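Local coordinates for microtubule-associated protein 1 light chain 3 (Plasmodium falciparum, PDB 4EOY) that is the malaria parasite's Atg8, a ubiquitin-fold protein that binds a peptide of Atg3 and probably acts as a conjugated autophagy-type modifier, at residues E15-E20 against D112-L117; I32-E37 against F52-N57; P45-K50 against Q69-S74; M56-G61 against L101-L106; V92-P97 against Y118-S123. The protein carries 3 engineered substitutions. All blocks are in the same frame, centred on the assembly; numbering follows the deposited sequence.

Contact 1. Residues E15-E20 against D112-L117; sequences ENRVAE and DEDGYL
Arg17, on helix 14-27, and Asp114, in a type I turn from Asp112 to Gly115, make the tight part of this contact. The guanidinium grips one carboxylate oxygen side-on with two nitrogens: Arg17 NE lies 2.8 Å and Arg17 NH2 2.7 Å from Asp114 OD2. Both bonds stay near the guanidinium plane but meet OD2 on its anti side, out of the carboxylate plane, and the two flat groups stand 81° apart. Tyr118 OH also bonds to this oxygen, while Arg17 NH1 goes to Val12 O. The other carboxylate oxygen is used within the loop, where Asp114 OD1 accepts from Tyr116 N at 3.0 Å in an Asx turn. A second Asx turn precedes it, with Asp112 OD1 taking an almost straight bond (176°) from Asp114 N. Beside the salt bridge, Arg17 CG touches the rim of the Tyr116 ring at CE2, 4.0 Å away. Glu15, Asn16 and Arg17 also belong to a calcium site.

The outer side is looser, with Val18 and Glu20 partly exposed. Val18 CG2 only brushes Asp114 CA at 3.9 Å, and Glu20, poorly ordered, has OE2 3.2 Å from Tyr116 OH, while its salt bridge goes to Lys51. Tyr116 also packs on an aromatic side chain of the bound peptide, and an N-terminal helix laid on the ubiquitin core beside such an aromatic pocket is characteristic of the Atg8 family.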
# COMPACT_ATOMS: atom_id res chain seq x y z
N GLU A 15 6.34 -17.01 -8.04
CA GLU A 15 6.80 -18.02 -7.08
C GLU A 15 7.58 -17.40 -5.90
O GLU A 15 7.41 -17.84 -4.75
CB GLU A 15 7.62 -19.12 -7.78
CG GLU A 15 8.56 -18.64 -8.89
CD GLU A 15 7.88 -18.44 -10.25
OE1 GLU A 15 6.62 -18.43 -10.33
OE2 GLU A 15 8.62 -18.28 -11.25
N ASN A 16 8.40 -16.40 -6.18
CA ASN A 16 9.12 -15.65 -5.13
C ASN A 16 8.18 -14.84 -4.24
O ASN A 16 8.32 -14.88 -3.02
CB ASN A 16 10.19 -14.73 -5.74
CG ASN A 16 11.39 -15.51 -6.28
OD1 ASN A 16 11.29 -16.70 -6.56
ND2 ASN A 16 12.52 -14.82 -6.44
N ARG A 17 7.26 -14.10 -4.85
CA ARG A 17 6.18 -13.37 -4.15
C ARG A 17 5.32 -14.25 -3.24
O ARG A 17 4.99 -13.84 -2.13
CB ARG A 17 5.27 -12.64 -5.15
CG ARG A 17 5.87 -11.37 -5.74
CD ARG A 17 5.46 -11.13 -7.19
NE ARG A 17 4.04 -11.38 -7.39
CZ ARG A 17 3.48 -11.70 -8.55
NH1 ARG A 17 4.20 -11.80 -9.66
NH2 ARG A 17 2.18 -11.93 -8.59
N VAL A 18 4.94 -15.43 -3.71
CA VAL A 18 4.21 -16.39 -2.89
C VAL A 18 5.04 -16.81 -1.67
O VAL A 18 4.53 -16.88 -0.55
CB VAL A 18 3.79 -17.64 -3.70
CG1 VAL A 18 3.16 -18.68 -2.80
CG2 VAL A 18 2.82 -17.25 -4.81
N ALA A 19 6.32 -17.06 -1.90
CA ALA A 19 7.25 -17.41 -0.83
C ALA A 19 7.43 -16.25 0.16
O ALA A 19 7.44 -16.47 1.36
CB ALA A 19 8.60 -17.82 -1.42
N GLU A 20 7.58 -15.03 -0.35
CA GLU A 20 7.74 -13.85 0.51
C GLU A 20 6.58 -13.74 1.47
O GLU A 20 6.78 -13.62 2.67
CB GLU A 20 7.76 -12.54 -0.29
CG GLU A 20 8.89 -12.34 -1.29
CD GLU A 20 8.86 -10.94 -1.88
OE1 GLU A 20 8.47 -10.78 -3.06
OE2 GLU A 20 9.22 -9.99 -1.14
N ASP A 112 -4.54 -10.71 -3.35
CA ASP A 112 -4.09 -11.31 -4.58
C ASP A 112 -3.68 -12.76 -4.32
O ASP A 112 -3.33 -13.12 -3.21
CB ASP A 112 -2.92 -10.49 -5.11
CG ASP A 112 -2.56 -10.83 -6.54
OD1 ASP A 112 -2.02 -11.93 -6.78
OD2 ASP A 112 -2.78 -9.97 -7.42
N GLU A 113 -3.71 -13.58 -5.36
CA GLU A 113 -3.31 -14.97 -5.25
C GLU A 113 -1.88 -15.13 -4.75
O GLU A 113 -1.57 -16.12 -4.09
CB GLU A 113 -3.48 -15.67 -6.61
CG GLU A 113 -3.15 -17.16 -6.58
CD GLU A 113 -3.84 -17.95 -7.68
OE1 GLU A 113 -3.99 -17.40 -8.80
OE2 GLU A 113 -4.22 -19.11 -7.43
N ASP A 114 -1.02 -14.16 -5.05
CA ASP A 114 0.37 -14.20 -4.59
C ASP A 114 0.54 -13.87 -3.08
O ASP A 114 1.66 -13.92 -2.55
CB ASP A 114 1.29 -13.32 -5.46
CG ASP A 114 1.00 -11.83 -5.35
OD1 ASP A 114 0.20 -11.40 -4.49
OD2 ASP A 114 1.59 -11.08 -6.14
N GLY A 115 -0.56 -13.54 -2.40
CA GLY A 115 -0.54 -13.26 -0.96
C GLY A 115 -0.58 -11.78 -0.59
O GLY A 115 -0.79 -11.44 0.57
N TYR A 116 -0.37 -10.90 -1.57
CA TYR A 116 -0.31 -9.46 -1.33
C TYR A 116 -1.67 -8.80 -1.46
O TYR A 116 -2.52 -9.22 -2.26
CB TYR A 116 0.65 -8.77 -2.33
CG TYR A 116 2.12 -8.87 -1.97
CD1 TYR A 116 2.64 -8.16 -0.88
CD2 TYR A 116 2.99 -9.68 -2.70
CE1 TYR A 116 3.97 -8.25 -0.52
CE2 TYR A 116 4.33 -9.78 -2.35
CZ TYR A 116 4.81 -9.06 -1.25
OH TYR A 116 6.15 -9.14 -0.89
N LEU A 117 -1.89 -7.75 -0.66
CA LEU A 117 -2.97 -6.83 -0.91
C LEU A 117 -2.44 -5.67 -1.75
O LEU A 117 -1.62 -4.86 -1.29
CB LEU A 117 -3.57 -6.31 0.38
CG LEU A 117 -4.81 -5.42 0.21
CD1 LEU A 117 -5.92 -6.25 -0.38
CD2 LEU A 117 -5.20 -4.77 1.53

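Contact 2. Residues I32-E37 against F52-N57; sequences IPVVIE and FLVPMN. Engineered in segment 32-37: Ile36 (natural residue Cys).
Val34 and Phe52, and likewise Ile32 and Val54, are hydrogen-bonded pairs of neighbouring antiparallel strands. Four backbone bonds join them, the shortest from Phe52 N to Val34 O at 2.7 Å. Between the two pairs, Pro33 faces Leu53 as a non-hydrogen-bonded pair. CA-H...O contacts add to this, Leu53 CA lying 3.5 Å from Ile32 O.

Apolar contacts divide between the two faces of the sheet. On the face of Ile32, Val34, Phe52 and Val54, the methyls Val34 CG2 and Val54 CG2 meet at 3.9 Å. Phe52 CG sits beside its backbone N (chi1 -73°), and the ring's CE1 rim lies 4.1 Å from CG2 of the engineered Ile36. On the other face Leu53 CD1 reaches Pro33 CB at 4.4 Å. Pro33 and Pro55 each pack on an aromatic side chain of the bound peptide.

Leu53 also makes backbone hydrogen bonds with the peptide, on the outermost strand of the sheet; this is the beta-grasp hairpin whose edge receives Atg8-interacting peptides.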
# COMPACT_ATOMS: atom_id res chain seq x y z
N ILE A 32 -0.75 -7.63 7.82
CA ILE A 32 -1.00 -8.00 6.42
C ILE A 32 -0.03 -7.31 5.48
O ILE A 32 0.29 -6.13 5.66
CB ILE A 32 -2.46 -7.75 5.99
CG1 ILE A 32 -2.82 -6.28 6.07
CG2 ILE A 32 -3.40 -8.54 6.90
CD1 ILE A 32 -4.13 -5.95 5.38
N PRO A 33 0.49 -8.06 4.49
CA PRO A 33 1.40 -7.47 3.53
C PRO A 33 0.66 -6.68 2.45
O PRO A 33 -0.20 -7.24 1.75
CB PRO A 33 2.13 -8.69 2.95
CG PRO A 33 1.17 -9.81 3.10
CD PRO A 33 0.40 -9.53 4.34
N VAL A 34 1.00 -5.40 2.31
CA VAL A 34 0.36 -4.51 1.37
C VAL A 34 1.42 -3.89 0.47
O VAL A 34 2.47 -3.47 0.97
CB VAL A 34 -0.40 -3.40 2.10
CG1 VAL A 34 -0.98 -2.42 1.10
CG2 VAL A 34 -1.49 -3.99 2.96
N VAL A 35 1.14 -3.82 -0.83
CA VAL A 35 1.98 -3.14 -1.80
C VAL A 35 1.19 -2.00 -2.42
O VAL A 35 0.06 -2.20 -2.86
CB VAL A 35 2.46 -4.09 -2.92
CG1 VAL A 35 3.51 -3.40 -3.79
CG2 VAL A 35 3.04 -5.36 -2.32
N ILE A 36 1.78 -0.81 -2.45
CA ILE A 36 1.11 0.36 -3.03
C ILE A 36 1.62 0.67 -4.44
O ILE A 36 2.84 0.69 -4.68
CB ILE A 36 1.30 1.62 -2.18
CG1 ILE A 36 0.67 2.84 -2.87
CG2 ILE A 36 2.76 1.91 -1.99
CD1 ILE A 36 0.41 3.98 -1.93
N GLU A 37 0.71 0.94 -5.36
CA GLU A 37 1.09 1.18 -6.76
C GLU A 37 0.43 2.42 -7.33
O GLU A 37 -0.73 2.71 -7.05
CB GLU A 37 0.71 -0.04 -7.59
CG GLU A 37 1.82 -0.54 -8.49
CD GLU A 37 2.85 -1.39 -7.77
OE1 GLU A 37 2.46 -2.42 -7.17
OE2 GLU A 37 4.04 -1.04 -7.82
N PHE A 52 4.15 -2.37 2.76
CA PHE A 52 3.67 -2.11 4.10
C PHE A 52 3.27 -3.39 4.79
O PHE A 52 2.73 -4.31 4.17
CB PHE A 52 2.44 -1.20 4.03
CG PHE A 52 2.76 0.20 3.67
CD1 PHE A 52 3.05 0.53 2.37
CD2 PHE A 52 2.81 1.19 4.65
CE1 PHE A 52 3.36 1.83 2.03
CE2 PHE A 52 3.12 2.50 4.32
CZ PHE A 52 3.39 2.82 3.00
N LEU A 53 3.54 -3.45 6.09
CA LEU A 53 3.10 -4.55 6.92
C LEU A 53 2.12 -3.95 7.92
O LEU A 53 2.53 -3.38 8.93
CB LEU A 53 4.31 -5.18 7.60
CG LEU A 53 4.23 -6.64 8.01
CD1 LEU A 53 3.72 -7.50 6.85
CD2 LEU A 53 5.61 -7.11 8.46
N VAL A 54 0.83 -4.02 7.60
CA VAL A 54 -0.19 -3.23 8.29
C VAL A 54 -0.91 -4.04 9.38
O VAL A 54 -1.34 -5.16 9.13
CB VAL A 54 -1.24 -2.74 7.29
CG1 VAL A 54 -2.29 -1.87 7.97
CG2 VAL A 54 -0.56 -1.98 6.17
N PRO A 55 -1.05 -3.48 10.58
CA PRO A 55 -1.75 -4.21 11.64
C PRO A 55 -3.15 -4.61 11.20
O PRO A 55 -3.86 -3.80 10.59
CB PRO A 55 -1.82 -3.20 12.79
CG PRO A 55 -0.74 -2.24 12.52
CD PRO A 55 -0.64 -2.14 11.03
N MET A 56 -3.54 -5.84 11.50
CA MET A 56 -4.83 -6.37 11.04
C MET A 56 -6.05 -5.56 11.51
O MET A 56 -7.02 -5.42 10.76
CB MET A 56 -4.98 -7.83 11.44
CG MET A 56 -5.09 -8.07 12.93
SD MET A 56 -5.44 -9.79 13.29
CE MET A 56 -5.83 -9.70 15.05
N ASN A 57 -6.01 -5.05 12.75
CA ASN A 57 -7.11 -4.26 13.33
C ASN A 57 -7.10 -2.76 13.01
O ASN A 57 -8.00 -2.03 13.43
CB ASN A 57 -7.22 -4.49 14.84
CG ASN A 57 -8.03 -5.73 15.20
OD1 ASN A 57 -8.89 -6.17 14.44
ND2 ASN A 57 -7.77 -6.27 16.37

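Contact 3. Residues P45-K50 against Q69-S74; sequences PIIEKK and QHINQS
His70 CG stands anti to its backbone N (chi1 -178°), which carries it out from helix 60-72, while Ile47 CG1 lies between its own N and carbonyl carbon (chi1 62°), on the way to the His70 ring. The two side chains cross at about a right angle. His70 NE2 donates to Lys49 O at 2.8 Å, the oxygen lying near the ring plane, so one edge of the imidazole is held by the main chain of the loop. Ile47 CD1 arrives at that edge too, 3.8 Å from His70 CD2. Its other branch, CG2, rests 3.8 Å from Ile71 CA. Farther along, Pro45 CG sits close to the helix main chain, 3.2 Å from Ile71 O.

Ile36, an engineered residue of strand 31-38, packs on both Ile47 and Ile71. His70 meets the Phe52 ring edge-to-face, and Lys49 and His70 each touch an apolar side chain of the bound peptide. This placing, between loop, strand and helix, is consistent with the aliphatic-residue pocket of Atg8 proteins.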
# COMPACT_ATOMS: atom_id res chain seq x y z
N PRO A 45 3.97 11.79 -7.06
CA PRO A 45 5.29 11.18 -7.18
C PRO A 45 5.26 9.66 -7.04
O PRO A 45 4.38 9.09 -6.40
CB PRO A 45 6.05 11.80 -6.00
CG PRO A 45 5.00 12.04 -4.97
CD PRO A 45 3.76 12.41 -5.74
N ILE A 46 6.25 9.00 -7.64
CA ILE A 46 6.42 7.57 -7.46
C ILE A 46 7.17 7.36 -6.15
O ILE A 46 8.31 7.79 -6.02
CB ILE A 46 7.21 6.96 -8.63
CG1 ILE A 46 6.40 7.09 -9.92
CG2 ILE A 46 7.48 5.49 -8.35
CD1 ILE A 46 7.18 6.77 -11.17
N ILE A 47 6.52 6.71 -5.19
CA ILE A 47 7.13 6.42 -3.89
C ILE A 47 8.16 5.30 -4.05
O ILE A 47 7.91 4.31 -4.74
CB ILE A 47 6.07 6.09 -2.80
CG1 ILE A 47 5.25 4.83 -3.15
CG2 ILE A 47 5.15 7.27 -2.60
CD1 ILE A 47 4.11 4.55 -2.18
N GLU A 48 9.32 5.50 -3.43
CA GLU A 48 10.41 4.52 -3.50
C GLU A 48 10.17 3.35 -2.56
O GLU A 48 10.58 2.22 -2.87
CB GLU A 48 11.76 5.18 -3.18
CG GLU A 48 12.10 6.35 -4.09
CD GLU A 48 13.53 6.82 -3.95
OE1 GLU A 48 14.06 6.80 -2.82
OE2 GLU A 48 14.13 7.21 -4.98
N LYS A 49 9.53 3.63 -1.42
CA LYS A 49 9.12 2.59 -0.47
C LYS A 49 7.61 2.35 -0.55
O LYS A 49 6.81 3.25 -0.25
CB LYS A 49 9.54 2.97 0.96
CG LYS A 49 10.98 2.57 1.26
CD LYS A 49 11.32 2.65 2.74
CE LYS A 49 12.04 3.94 3.08
NZ LYS A 49 13.43 4.00 2.54
N LYS A 50 7.24 1.14 -0.97
CA LYS A 50 5.85 0.83 -1.31
C LYS A 50 5.29 -0.43 -0.66
O LYS A 50 4.12 -0.78 -0.90
CB LYS A 50 5.69 0.73 -2.83
CG LYS A 50 6.55 -0.33 -3.49
CD LYS A 50 6.35 -0.31 -4.98
CE LYS A 50 6.92 -1.54 -5.66
NZ LYS A 50 6.56 -1.56 -7.11
N GLN A 69 -0.25 10.83 3.62
CA GLN A 69 0.95 11.55 4.06
C GLN A 69 2.18 10.98 3.39
O GLN A 69 2.99 11.73 2.83
CB GLN A 69 1.12 11.45 5.59
CG GLN A 69 -0.08 11.93 6.39
CD GLN A 69 -0.50 13.32 6.00
OE1 GLN A 69 0.31 14.24 6.01
NE2 GLN A 69 -1.78 13.49 5.64
N HIS A 70 2.31 9.66 3.43
CA HIS A 70 3.49 9.00 2.83
C HIS A 70 3.67 9.42 1.39
O HIS A 70 4.77 9.85 0.99
CB HIS A 70 3.38 7.49 2.98
CG HIS A 70 4.56 6.72 2.43
ND1 HIS A 70 5.77 6.71 3.04
CD2 HIS A 70 4.68 5.91 1.30
CE1 HIS A 70 6.62 5.94 2.33
NE2 HIS A 70 5.96 5.45 1.26
N ILE A 71 2.60 9.33 0.59
CA ILE A 71 2.71 9.65 -0.84
C ILE A 71 3.14 11.10 -1.06
O ILE A 71 3.84 11.42 -2.04
CB ILE A 71 1.39 9.38 -1.58
CG1 ILE A 71 1.08 7.88 -1.57
CG2 ILE A 71 1.47 9.90 -3.02
CD1 ILE A 71 -0.39 7.54 -1.77
N ASN A 72 2.73 11.98 -0.15
CA ASN A 72 3.03 13.41 -0.27
C ASN A 72 4.30 13.89 0.43
O ASN A 72 4.60 15.06 0.39
CB ASN A 72 1.82 14.21 0.21
CG ASN A 72 0.66 14.13 -0.76
OD1 ASN A 72 0.86 14.15 -1.97
ND2 ASN A 72 -0.54 14.04 -0.23
N GLN A 73 5.03 12.97 1.07
CA GLN A 73 6.27 13.30 1.79
C GLN A 73 7.47 12.78 1.03
O GLN A 73 7.41 11.71 0.44
CB GLN A 73 6.27 12.66 3.19
CG GLN A 73 5.44 13.43 4.19
CD GLN A 73 5.27 12.69 5.51
OE1 GLN A 73 6.05 11.79 5.83
NE2 GLN A 73 4.24 13.07 6.27
N SER A 74 8.55 13.56 1.06
CA SER A 74 9.85 13.09 0.56
C SER A 74 10.94 13.51 1.52
O SER A 74 10.78 14.45 2.29
CB SER A 74 10.12 13.61 -0.86
OG SER A 74 10.25 15.02 -0.91

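Contact 4. Residues M56-G61 against L101-L106; sequences MNMLVG and LLMQDL
Met103 packs against Met58 and Val60 while its backbone N bonds to Met58 O at 2.9 Å, nearly along the C=O axis. Traced outward, its side chain first stays close to that same carbonyl oxygen: CB is 3.5 Å and CG 3.3 Å from Met58 O. The chain then bends at chi2 (-62°), and SD comes to rest 4.0 Å from Val60 CG2. CE, past a second bend, lies against Leu117 of strand 117-122.

Val60 CG2 also meets Leu106 tip to tip, 3.5 Å from its CD1, and this pair is covered by Pro97. Nearer the surface, Leu102 runs side by side with Asn57, its CD1 3.5 Å from Asn57 OD1, and crosses to touch the tip of Leu59. Gln104 brings OE1 to Met56 CB, while its NE2 bonds to Glu108.

Leu59 and Leu102 form a single backbone bridge, and each stands at the N-cap position of a helix. Val60 N donates to Leu101 O at 2.9 Å, and Gln104 N to Met56 O in a longer, bent bond. These N-H groups belong to the first turns of helices 60-72 and 103-110, where the helix itself supplies no acceptor. Each segment thus satisfies the helix start of the other with its own carbonyls, whose partial negative charge probably suits the helix dipoles, while sulfur and methyl groups fill the interior.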
# COMPACT_ATOMS: atom_id res chain seq x y z
N MET A 56 -3.54 -5.84 11.50
CA MET A 56 -4.83 -6.37 11.04
C MET A 56 -6.05 -5.56 11.51
O MET A 56 -7.02 -5.42 10.76
CB MET A 56 -4.98 -7.83 11.44
CG MET A 56 -5.09 -8.07 12.93
SD MET A 56 -5.44 -9.79 13.29
CE MET A 56 -5.83 -9.70 15.05
N ASN A 57 -6.01 -5.05 12.75
CA ASN A 57 -7.11 -4.26 13.33
C ASN A 57 -7.10 -2.76 13.01
O ASN A 57 -8.00 -2.03 13.43
CB ASN A 57 -7.22 -4.49 14.84
CG ASN A 57 -8.03 -5.73 15.20
OD1 ASN A 57 -8.89 -6.17 14.44
ND2 ASN A 57 -7.77 -6.27 16.37
N MET A 58 -6.11 -2.31 12.25
CA MET A 58 -6.10 -0.92 11.78
C MET A 58 -7.29 -0.65 10.85
O MET A 58 -7.55 -1.41 9.91
CB MET A 58 -4.81 -0.60 11.02
CG MET A 58 -4.80 0.77 10.36
SD MET A 58 -3.16 1.32 9.82
CE MET A 58 -2.47 1.81 11.42
N LEU A 59 -7.97 0.46 11.08
CA LEU A 59 -9.10 0.84 10.24
C LEU A 59 -8.61 1.32 8.87
O LEU A 59 -7.55 1.93 8.75
CB LEU A 59 -9.93 1.94 10.90
CG LEU A 59 -10.67 1.50 12.15
CD1 LEU A 59 -11.18 2.71 12.91
CD2 LEU A 59 -11.81 0.56 11.76
N VAL A 60 -9.41 1.04 7.85
CA VAL A 60 -9.06 1.45 6.49
C VAL A 60 -8.89 2.97 6.46
O VAL A 60 -7.90 3.47 5.93
CB VAL A 60 -10.11 0.97 5.46
CG1 VAL A 60 -9.85 1.55 4.08
CG2 VAL A 60 -10.11 -0.54 5.37
N GLY A 61 -9.84 3.69 7.04
CA GLY A 61 -9.76 5.15 7.13
C GLY A 61 -8.46 5.65 7.74
O GLY A 61 -7.93 6.68 7.33
N LEU A 101 -14.15 -0.16 7.62
CA LEU A 101 -13.78 -1.58 7.69
C LEU A 101 -12.40 -1.71 8.32
O LEU A 101 -11.67 -0.72 8.45
CB LEU A 101 -13.76 -2.20 6.29
CG LEU A 101 -15.10 -2.40 5.56
CD1 LEU A 101 -14.89 -2.99 4.16
CD2 LEU A 101 -16.04 -3.29 6.36
N LEU A 102 -12.06 -2.94 8.71
CA LEU A 102 -10.71 -3.30 9.15
C LEU A 102 -9.84 -3.61 7.95
O LEU A 102 -10.33 -4.05 6.91
CB LEU A 102 -10.74 -4.53 10.06
CG LEU A 102 -11.50 -4.48 11.38
CD1 LEU A 102 -11.37 -5.83 12.05
CD2 LEU A 102 -11.01 -3.37 12.31
N MET A 103 -8.54 -3.42 8.09
CA MET A 103 -7.60 -3.76 7.02
C MET A 103 -7.53 -5.26 6.78
O MET A 103 -7.15 -5.71 5.70
CB MET A 103 -6.18 -3.22 7.31
CG MET A 103 -5.98 -1.74 7.00
SD MET A 103 -6.20 -1.32 5.24
CE MET A 103 -5.01 -2.37 4.42
N GLN A 104 -7.91 -6.06 7.78
CA GLN A 104 -8.02 -7.49 7.58
C GLN A 104 -9.12 -7.81 6.57
O GLN A 104 -8.97 -8.73 5.77
CB GLN A 104 -8.30 -8.21 8.89
CG GLN A 104 -8.38 -9.73 8.78
CD GLN A 104 -7.04 -10.37 8.42
OE1 GLN A 104 -5.97 -9.79 8.68
NE2 GLN A 104 -7.09 -11.57 7.84
N ASP A 105 -10.22 -7.07 6.62
CA ASP A 105 -11.36 -7.32 5.76
C ASP A 105 -10.96 -7.13 4.31
O ASP A 105 -11.17 -8.02 3.47
CB ASP A 105 -12.53 -6.42 6.16
CG ASP A 105 -13.16 -6.85 7.46
OD1 ASP A 105 -13.36 -8.09 7.64
OD2 ASP A 105 -13.47 -5.96 8.29
N LEU A 106 -10.31 -6.01 4.02
CA LEU A 106 -9.76 -5.76 2.71
C LEU A 106 -8.89 -6.92 2.28
O LEU A 106 -8.97 -7.38 1.13
CB LEU A 106 -8.95 -4.46 2.69
CG LEU A 106 -9.68 -3.24 2.15
CD1 LEU A 106 -10.92 -2.97 2.97
CD2 LEU A 106 -8.77 -2.02 2.08

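Contact 5. Residues V92-P97 against Y118-S123; sequences VNNIVP and YMEYSS. Engineered in segment 118-123: Ser123 (natural residue Cys).
This is a water-mediated contact between a tight turn and an inner strand of the ubiquitin-like sheet, at the end of edge strand 89-92 beside strand 117-122. Residues Val92 to Ile95 form a type I' turn with Asn93 and Asn94 at its corners, closed by backbone bonds in both directions between Val92 and Ile95. No direct hydrogen bond joins the turn to 118-123; two waters do so instead. One accepts from Tyr118 N at 2.8 Å and donates to Asn93 OD1 in a longer bond. Asn93 ND2 bonds meanwhile to Tyr110 O, which helps fix the amide. The second water accepts from Asn94 N at 2.9 Å and donates to Glu120 OE1 at 2.8 Å. Glu120, extended beyond CG, lies side by side with Asn94 and points the same way, amide and carboxylate planes 30° apart. The strand itself is held on its other flank by strand 31-38.

Under the turn the contact becomes apolar. Val92 CB lies 4.4 Å from Met119 CG, a loose fit. Met119 bends at chi3 (71°), and its terminal CE reaches the proline ring, 3.9 Å from Pro97 CG.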
# COMPACT_ATOMS: atom_id res chain seq x y z
N VAL A 92 -8.66 -0.11 -4.03
CA VAL A 92 -8.35 -1.51 -3.89
C VAL A 92 -9.12 -2.34 -4.93
O VAL A 92 -10.37 -2.28 -4.99
CB VAL A 92 -8.63 -2.00 -2.47
CG1 VAL A 92 -10.10 -1.80 -2.10
CG2 VAL A 92 -8.19 -3.44 -2.36
N ASN A 93 -8.40 -3.09 -5.75
CA ASN A 93 -9.04 -3.83 -6.84
C ASN A 93 -10.08 -2.96 -7.58
O ASN A 93 -11.25 -3.33 -7.68
CB ASN A 93 -9.67 -5.12 -6.31
CG ASN A 93 -8.63 -6.13 -5.84
OD1 ASN A 93 -7.46 -5.80 -5.65
ND2 ASN A 93 -9.06 -7.38 -5.65
N ASN A 94 -9.61 -1.79 -8.02
CA ASN A 94 -10.38 -0.78 -8.78
C ASN A 94 -11.51 -0.07 -8.06
O ASN A 94 -12.09 0.84 -8.64
CB ASN A 94 -10.84 -1.35 -10.13
CG ASN A 94 -9.67 -1.81 -10.99
OD1 ASN A 94 -8.54 -1.35 -10.81
ND2 ASN A 94 -9.93 -2.71 -11.92
N ILE A 95 -11.80 -0.43 -6.81
CA ILE A 95 -12.87 0.23 -6.04
C ILE A 95 -12.35 1.02 -4.85
O ILE A 95 -11.23 0.84 -4.41
CB ILE A 95 -13.95 -0.77 -5.54
CG1 ILE A 95 -13.36 -1.82 -4.60
CG2 ILE A 95 -14.64 -1.44 -6.71
CD1 ILE A 95 -14.40 -2.48 -3.73
N VAL A 96 -13.19 1.92 -4.34
CA VAL A 96 -12.81 2.78 -3.24
C VAL A 96 -12.78 1.97 -1.94
O VAL A 96 -13.77 1.34 -1.58
CB VAL A 96 -13.77 3.98 -3.08
CG1 VAL A 96 -13.39 4.79 -1.85
CG2 VAL A 96 -13.77 4.84 -4.35
N PRO A 97 -11.64 1.98 -1.23
CA PRO A 97 -11.64 1.28 0.04
C PRO A 97 -12.70 1.86 0.99
O PRO A 97 -12.78 3.08 1.14
CB PRO A 97 -10.23 1.53 0.59
CG PRO A 97 -9.43 2.00 -0.57
CD PRO A 97 -10.39 2.71 -1.46
N TYR A 118 -2.92 -5.59 -2.99
CA TYR A 118 -2.48 -4.54 -3.91
C TYR A 118 -3.43 -3.38 -3.83
O TYR A 118 -4.66 -3.54 -3.91
CB TYR A 118 -2.43 -5.06 -5.34
CG TYR A 118 -1.24 -5.96 -5.62
CD1 TYR A 118 -1.31 -7.32 -5.40
CD2 TYR A 118 -0.06 -5.43 -6.12
CE1 TYR A 118 -0.23 -8.14 -5.65
CE2 TYR A 118 1.03 -6.25 -6.39
CZ TYR A 118 0.94 -7.60 -6.14
OH TYR A 118 2.04 -8.40 -6.40
N MET A 119 -2.87 -2.20 -3.60
CA MET A 119 -3.65 -0.97 -3.53
C MET A 119 -3.03 0.08 -4.45
O MET A 119 -1.80 0.10 -4.66
CB MET A 119 -3.70 -0.47 -2.09
CG MET A 119 -4.50 -1.38 -1.18
SD MET A 119 -4.69 -0.61 0.43
CE MET A 119 -5.85 0.72 0.08
N GLU A 120 -3.86 0.94 -5.02
CA GLU A 120 -3.36 1.87 -6.03
C GLU A 120 -3.79 3.27 -5.74
O GLU A 120 -4.83 3.48 -5.15
CB GLU A 120 -3.88 1.46 -7.41
CG GLU A 120 -3.36 0.10 -7.89
CD GLU A 120 -3.89 -0.28 -9.24
OE1 GLU A 120 -5.11 -0.18 -9.44
OE2 GLU A 120 -3.08 -0.70 -10.11
N TYR A 121 -2.96 4.23 -6.14
CA TYR A 121 -3.32 5.62 -5.98
C TYR A 121 -3.35 6.30 -7.33
O TYR A 121 -2.59 5.95 -8.25
CB TYR A 121 -2.40 6.37 -5.00
CG TYR A 121 -0.91 6.42 -5.33
CD1 TYR A 121 -0.37 7.45 -6.09
CD2 TYR A 121 -0.04 5.49 -4.80
CE1 TYR A 121 0.98 7.52 -6.35
CE2 TYR A 121 1.32 5.55 -5.07
CZ TYR A 121 1.82 6.56 -5.85
OH TYR A 121 3.18 6.59 -6.09
N SER A 122 -4.28 7.25 -7.43
CA SER A 122 -4.49 8.02 -8.61
C SER A 122 -4.78 9.47 -8.23
O SER A 122 -5.23 9.74 -7.13
CB SER A 122 -5.67 7.46 -9.38
OG SER A 122 -5.82 8.18 -10.59
N SER A 123 -4.51 10.38 -9.15
CA SER A 123 -4.92 11.79 -8.99
C SER A 123 -6.40 11.99 -9.36
O SER A 123 -6.97 13.04 -9.05
CB SER A 123 -4.05 12.70 -9.85
OG SER A 123 -4.14 12.35 -11.23
O HOH W 1 -4.84 -7.24 -4.27
O HOH W 2 -6.92 -0.82 -7.47

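Contacts 2 and 5 share one sheet, since strands 31-38 and 117-122 are neighbours: Glu37 N lies 2.7 Å from Met119 O, a probable hydrogen bond. Contact 1 runs into the same sheet where Leu117 O comes 3.0 Å from Val35 N. Contacts 2 and 4 have centres about 10 Å apart and share Met56 and Asn57, with Val54 CG1 packed 3.8 Å from Met103 CG. Contacts 1 and 3 lie on opposite sides of the chain's centre, their centres about 23 Å apart, yet both touch the bound peptide, as do contacts 2 and 4. Contact 1 holds Glu15, Asn16 and Arg17 of the calcium site formed by residues 13-17.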